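Local coordinates for similar to yteR (Bacilus subtilis) (Clostridium acetobutylicum, PDB 4WU0), which probably hydrolyses unsaturated rhamnogalacturonan fragments of pectin, as a glycoside hydrolase of family GH105 related to YteR, at residues Q158-E163 and I227-N232; W204-L209 and N231-A236. All coordinates share one frame; numbering follows the deposited sequence.

Contact 1 of 2, residues Q158-E163 and I227-N232; sequences QFIITE and IKILNN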
loop_
_atom_site.group_PDB
_atom_site.type_symbol
_atom_site.label_atom_id
_atom_site.label_comp_id
_atom_site.label_asym_id
_atom_site.label_seq_id
_atom_site.Cartn_x
_atom_site.Cartn_y
_atom_site.Cartn_z
ATOM N N GLN A 158 -11.552 2.883 11.709
ATOM C CA GLN A 158 -10.385 2.000 11.696
ATOM C C GLN A 158 -9.083 2.775 11.521
ATOM O O GLN A 158 -8.088 2.480 12.180
ATOM C CB GLN A 158 -10.525 0.933 10.627
ATOM C CG GLN A 158 -11.740 0.056 10.914
ATOM C CD GLN A 158 -11.631 -1.310 10.328
ATOM O OE1 GLN A 158 -10.578 -1.956 10.408
ATOM N NE2 GLN A 158 -12.726 -1.773 9.723
ATOM N N PHE A 159 -9.085 3.786 10.661
ATOM C CA PHE A 159 -7.913 4.644 10.532
ATOM C C PHE A 159 -7.594 5.398 11.805
ATOM O O PHE A 159 -6.426 5.535 12.169
ATOM C CB PHE A 159 -8.095 5.661 9.399
ATOM C CG PHE A 159 -7.850 5.079 8.043
ATOM C CD1 PHE A 159 -6.581 5.047 7.525
ATOM C CD2 PHE A 159 -8.885 4.518 7.314
ATOM C CE1 PHE A 159 -6.330 4.495 6.285
ATOM C CE2 PHE A 159 -8.653 3.958 6.069
ATOM C CZ PHE A 159 -7.375 3.946 5.552
ATOM N N ILE A 160 -8.632 5.912 12.465
ATOM C CA ILE A 160 -8.447 6.722 13.662
ATOM C C ILE A 160 -7.911 5.894 14.834
ATOM O O ILE A 160 -7.026 6.328 15.550
ATOM C CB ILE A 160 -9.763 7.420 14.025
ATOM C CG1 ILE A 160 -10.047 8.514 12.997
ATOM C CG2 ILE A 160 -9.719 8.022 15.423
ATOM C CD1 ILE A 160 -11.475 9.054 12.998
ATOM N N ILE A 161 -8.463 4.711 15.017
ATOM C CA ILE A 161 -8.023 3.823 16.090
ATOM C C ILE A 161 -6.602 3.333 15.809
ATOM O O ILE A 161 -5.803 3.180 16.725
ATOM C CB ILE A 161 -8.984 2.637 16.246
ATOM C CG1 ILE A 161 -10.354 3.108 16.722
ATOM C CG2 ILE A 161 -8.421 1.579 17.210
ATOM C CD1 ILE A 161 -10.361 3.812 18.050
ATOM N N THR A 162 -6.299 3.066 14.546
ATOM C CA THR A 162 -4.957 2.623 14.204
ATOM C C THR A 162 -3.940 3.701 14.566
ATOM O O THR A 162 -2.907 3.419 15.156
ATOM C CB THR A 162 -4.869 2.228 12.726
ATOM O OG1 THR A 162 -5.719 1.098 12.512
ATOM C CG2 THR A 162 -3.449 1.884 12.316
ATOM N N GLU A 163 -4.219 4.951 14.230
ATOM C CA GLU A 163 -3.292 5.997 14.597
ATOM C C GLU A 163 -3.180 6.133 16.123
ATOM O O GLU A 163 -2.082 6.311 16.644
ATOM C CB GLU A 163 -3.704 7.326 13.967
ATOM C CG GLU A 163 -2.692 8.428 14.156
ATOM C CD GLU A 163 -3.044 9.421 15.255
ATOM O OE1 GLU A 163 -3.932 9.140 16.093
ATOM O OE2 GLU A 163 -2.409 10.495 15.283
ATOM N N ILE A 227 -7.416 13.721 7.246
ATOM C CA ILE A 227 -6.510 14.662 6.613
ATOM C C ILE A 227 -5.438 15.122 7.605
ATOM O O ILE A 227 -4.254 15.198 7.259
ATOM C CB ILE A 227 -7.293 15.844 5.994
ATOM C CG1 ILE A 227 -8.085 15.345 4.784
ATOM C CG2 ILE A 227 -6.369 16.996 5.569
ATOM C CD1 ILE A 227 -9.127 16.322 4.253
ATOM N N LYS A 228 -5.842 15.392 8.842
ATOM C CA LYS A 228 -4.885 15.775 9.872
ATOM C C LYS A 228 -3.864 14.662 10.125
ATOM O O LYS A 228 -2.665 14.926 10.236
ATOM C CB LYS A 228 -5.614 16.157 11.172
ATOM C CG LYS A 228 -4.678 16.510 12.300
ATOM C CD LYS A 228 -5.472 16.808 13.568
ATOM C CE LYS A 228 -4.635 17.491 14.625
ATOM N NZ LYS A 228 -5.459 17.744 15.856
ATOM N N ILE A 229 -4.335 13.422 10.235
ATOM C CA ILE A 229 -3.439 12.293 10.428
ATOM C C ILE A 229 -2.443 12.213 9.277
ATOM O O ILE A 229 -1.257 11.999 9.485
ATOM C CB ILE A 229 -4.240 10.956 10.524
ATOM C CG1 ILE A 229 -5.061 10.936 11.814
ATOM C CG2 ILE A 229 -3.317 9.729 10.445
ATOM C CD1 ILE A 229 -6.048 9.786 11.896
ATOM N N LEU A 230 -2.919 12.391 8.046
ATOM C CA LEU A 230 -2.010 12.364 6.905
ATOM C C LEU A 230 -0.947 13.471 6.996
ATOM O O LEU A 230 0.253 13.234 6.756
ATOM C CB LEU A 230 -2.790 12.467 5.592
ATOM C CG LEU A 230 -1.934 12.515 4.320
ATOM C CD1 LEU A 230 -1.069 11.288 4.152
ATOM C CD2 LEU A 230 -2.824 12.663 3.090
ATOM N N ASN A 231 -1.374 14.682 7.337
ATOM C CA ASN A 231 -0.419 15.766 7.505
ATOM C C ASN A 231 0.599 15.427 8.574
ATOM O O ASN A 231 1.790 15.691 8.399
ATOM C CB ASN A 231 -1.115 17.076 7.839
ATOM C CG ASN A 231 -1.592 17.793 6.612
ATOM O OD1 ASN A 231 -0.883 18.614 6.045
ATOM N ND2 ASN A 231 -2.793 17.475 6.181
ATOM N N ASN A 232 0.132 14.899 9.694
ATOM C CA ASN A 232 1.044 14.541 10.780
ATOM C C ASN A 232 2.047 13.470 10.367
ATOM O O ASN A 232 3.222 13.524 10.769
ATOM C CB ASN A 232 0.253 14.081 12.015
ATOM C CG ASN A 232 -0.507 15.201 12.673
ATOM O OD1 ASN A 232 -0.219 16.376 12.468
ATOM N ND2 ASN A 232 -1.483 14.839 13.483
#
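Between 158-163 and 227-232, Ile229 is the residue on which the contact turns, setting its branched side chain against Glu163, Ile160 and the backbone of Phe159. Its tip does most of the touching: CD1 of Ile229 lies 4.0 Å from CB of Glu163, 4.3 Å from CG1 of Ile160 and the same 4.3 Å from Phe159 O. The second branch is used as well, since Ile229 CG2 stands 4.0 Å from Glu163 CG. Glu163 CG is anti to its own nitrogen (chi1 -173°), which carries it across to the isoleucine; the chain bends at chi2, and its CB and CG, not the carboxylate, are what Ile229 meets. Phe159 and Ile160 also touch Leu226, one turn earlier on helix 223-240.

No hydrogen bond joins the two segments; two side-chain bonds run back along their own helices. Thr162 OG1 donates to Gln158 O at 2.8 Å, on the opposite face of that carbonyl from the backbone N-H of Thr162. Asn231 ND2 gives a hydrogen to Ile227 O at 2.9 Å, from above the carbonyl plane, and also bonds Tyr282 O.

This is plain apolar packing of two helices of the six-hairpin α/α fold, the segment axes 11.0 Å apart at 39° with 163 Å² buried. Such chemistry implies a modest, directionless grip: one isoleucine supplies the apolar surface of 227-232, while the methylenes of a partly exposed glutamate act as apolar surface opposite.

Contact 2 of 2, residues W204-L209 and N231-A236; sequences WYVMAL and NNCVTA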
loop_
_atom_site.group_PDB
_atom_site.type_symbol
_atom_site.label_atom_id
_atom_site.label_comp_id
_atom_site.label_asym_id
_atom_site.label_seq_id
_atom_site.Cartn_x
_atom_site.Cartn_y
_atom_site.Cartn_z
ATOM N N TRP A 204 2.344 2.080 3.332
ATOM C CA TRP A 204 0.993 1.552 3.223
ATOM C C TRP A 204 -0.013 2.498 3.863
ATOM O O TRP A 204 -1.067 2.778 3.304
ATOM C CB TRP A 204 0.862 0.208 3.921
ATOM C CG TRP A 204 1.562 -0.991 3.258
ATOM C CD1 TRP A 204 2.363 -1.910 3.887
ATOM C CD2 TRP A 204 1.481 -1.423 1.886
ATOM N NE1 TRP A 204 2.771 -2.867 3.004
ATOM C CE2 TRP A 204 2.260 -2.584 1.769
ATOM C CE3 TRP A 204 0.829 -0.941 0.747
ATOM C CZ2 TRP A 204 2.419 -3.259 0.570
ATOM C CZ3 TRP A 204 0.982 -1.626 -0.438
ATOM C CH2 TRP A 204 1.764 -2.776 -0.517
ATOM N N TYR A 205 0.317 2.975 5.059
ATOM C CA TYR A 205 -0.629 3.784 5.811
ATOM C C TYR A 205 -0.869 5.134 5.130
ATOM O O TYR A 205 -2.017 5.592 5.052
ATOM C CB TYR A 205 -0.173 3.980 7.258
ATOM C CG TYR A 205 -1.228 4.568 8.163
ATOM C CD1 TYR A 205 -2.364 3.855 8.506
ATOM C CD2 TYR A 205 -1.069 5.829 8.705
ATOM C CE1 TYR A 205 -3.346 4.399 9.347
ATOM C CE2 TYR A 205 -2.026 6.363 9.562
ATOM C CZ TYR A 205 -3.156 5.647 9.865
ATOM O OH TYR A 205 -4.109 6.189 10.677
ATOM N N VAL A 206 0.187 5.791 4.646
ATOM C CA VAL A 206 -0.043 7.066 3.953
ATOM C C VAL A 206 -0.754 6.912 2.603
ATOM O O VAL A 206 -1.603 7.734 2.247
ATOM C CB VAL A 206 1.211 7.976 3.859
ATOM C CG1 VAL A 206 1.656 8.378 5.247
ATOM C CG2 VAL A 206 2.346 7.325 3.109
ATOM N N MET A 207 -0.462 5.848 1.861
ATOM C CA MET A 207 -1.242 5.580 0.660
ATOM C C MET A 207 -2.698 5.322 1.010
ATOM O O MET A 207 -3.601 5.812 0.322
ATOM C CB MET A 207 -0.739 4.379 -0.104
ATOM C CG MET A 207 -1.425 4.237 -1.397
ATOM S SD MET A 207 -0.670 2.916 -2.320
ATOM C CE MET A 207 0.918 3.580 -2.357
ATOM N N ALA A 208 -2.911 4.528 2.049
ATOM C CA ALA A 208 -4.256 4.186 2.494
ATOM C C ALA A 208 -5.041 5.437 2.838
ATOM O O ALA A 208 -6.212 5.557 2.474
ATOM C CB ALA A 208 -4.206 3.253 3.677
ATOM N N LEU A 209 -4.405 6.372 3.542
ATOM C CA LEU A 209 -5.063 7.622 3.884
ATOM C C LEU A 209 -5.432 8.425 2.632
ATOM O O LEU A 209 -6.587 8.844 2.462
ATOM C CB LEU A 209 -4.197 8.467 4.824
ATOM C CG LEU A 209 -4.078 7.970 6.274
ATOM C CD1 LEU A 209 -2.865 8.575 6.965
ATOM C CD2 LEU A 209 -5.326 8.360 7.044
ATOM N N ASN A 231 -1.374 14.682 7.337
ATOM C CA ASN A 231 -0.419 15.766 7.505
ATOM C C ASN A 231 0.599 15.427 8.574
ATOM O O ASN A 231 1.790 15.691 8.399
ATOM C CB ASN A 231 -1.115 17.076 7.839
ATOM C CG ASN A 231 -1.592 17.793 6.612
ATOM O OD1 ASN A 231 -0.883 18.614 6.045
ATOM N ND2 ASN A 231 -2.793 17.475 6.181
ATOM N N ASN A 232 0.132 14.899 9.694
ATOM C CA ASN A 232 1.044 14.541 10.780
ATOM C C ASN A 232 2.047 13.470 10.367
ATOM O O ASN A 232 3.222 13.524 10.769
ATOM C CB ASN A 232 0.253 14.081 12.015
ATOM C CG ASN A 232 -0.507 15.201 12.673
ATOM O OD1 ASN A 232 -0.219 16.376 12.468
ATOM N ND2 ASN A 232 -1.483 14.839 13.483
ATOM N N CYS A 233 1.589 12.502 9.579
ATOM C CA CYS A 233 2.471 11.442 9.099
ATOM C C CYS A 233 3.527 12.022 8.165
ATOM O O CYS A 233 4.683 11.626 8.216
ATOM C CB CYS A 233 1.684 10.356 8.361
ATOM S SG CYS A 233 0.712 9.255 9.457
ATOM N N VAL A 234 3.118 12.951 7.306
ATOM C CA VAL A 234 4.032 13.561 6.359
ATOM C C VAL A 234 5.064 14.383 7.103
ATOM O O VAL A 234 6.258 14.306 6.788
ATOM C CB VAL A 234 3.260 14.411 5.316
ATOM C CG1 VAL A 234 4.202 15.375 4.557
ATOM C CG2 VAL A 234 2.514 13.495 4.367
ATOM N N THR A 235 4.632 15.186 8.078
ATOM C CA THR A 235 5.576 15.912 8.926
ATOM C C THR A 235 6.614 14.970 9.537
ATOM O O THR A 235 7.828 15.243 9.531
ATOM C CB THR A 235 4.835 16.686 10.026
ATOM O OG1 THR A 235 3.994 17.658 9.399
ATOM C CG2 THR A 235 5.791 17.362 10.989
ATOM N N ALA A 236 6.139 13.851 10.057
ATOM C CA ALA A 236 7.026 12.904 10.725
ATOM C C ALA A 236 7.982 12.251 9.725
ATOM O O ALA A 236 9.158 12.038 10.022
ATOM C CB ALA A 236 6.212 11.847 11.448
#
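This is a buried helix-to-helix packing contact in the interior of the all-helical part of the fold, where helix 199-215 and helix 223-240 run roughly antiparallel and Cys233 is the residue they meet around. The segment axes approach to 10.5 Å at 146°, and Val206 and Cys233 are the residues whose CA atoms come closest, at 7.2 Å.

Cys233 divides its contacts between two atoms. Its CB rests on CG1 of Val206 at 3.7 Å. Its sulfur, placed beside the backbone nitrogen by a chi1 of -74°, reaches the edge of the Tyr205 ring. There SG is 3.9 Å from Tyr205 CD2 and almost exactly in the ring plane, 89° off the normal, a sulfur-aromatic contact made at the rim, in which the sulfur lies over neither face. Leu209 completes the patch: its CD1 lies 4.4 Å from Cys233 SG, while its CG sits over one face of the same tyrosine, offset toward the rim. Sulfur at the edge and leucine over a face thus border the ring on two sides.

The hydroxyl of Tyr205 is bonded to the carbonyl oxygen of Phe159 on helix 152-166, so the phenol is fixed at its far end too. Beyond Val206, helix 264-279 closes in through Ala273. Successive antiparallel helices joined by a short connection and packed in this way are typical of the (α/α)6 barrel of six-hairpin glycosidases, the clan to which family 88 and its GH105 relatives belong.

How the contacts relate
Coming from the N terminus, the chain first lays down 158-163, then 204-209, and then helix 223-240, on which both contacts end. Contact 1 closes a loop of 63 intervening residues, and the shorter loop of contact 2, with 21 between its segments, starts within it but finishes slightly beyond its end, so the two overlap rather than nest. They share Asn231 and Asn232, and their centres are about 8 Å apart. Helices 152-166 and 199-215 also touch directly, with Phe159 packed against Ala208 and Leu209. Three helices therefore form one continuous cluster, extending from the partly buried contact 1 to the buried contact 2 nearer the centre of the chain.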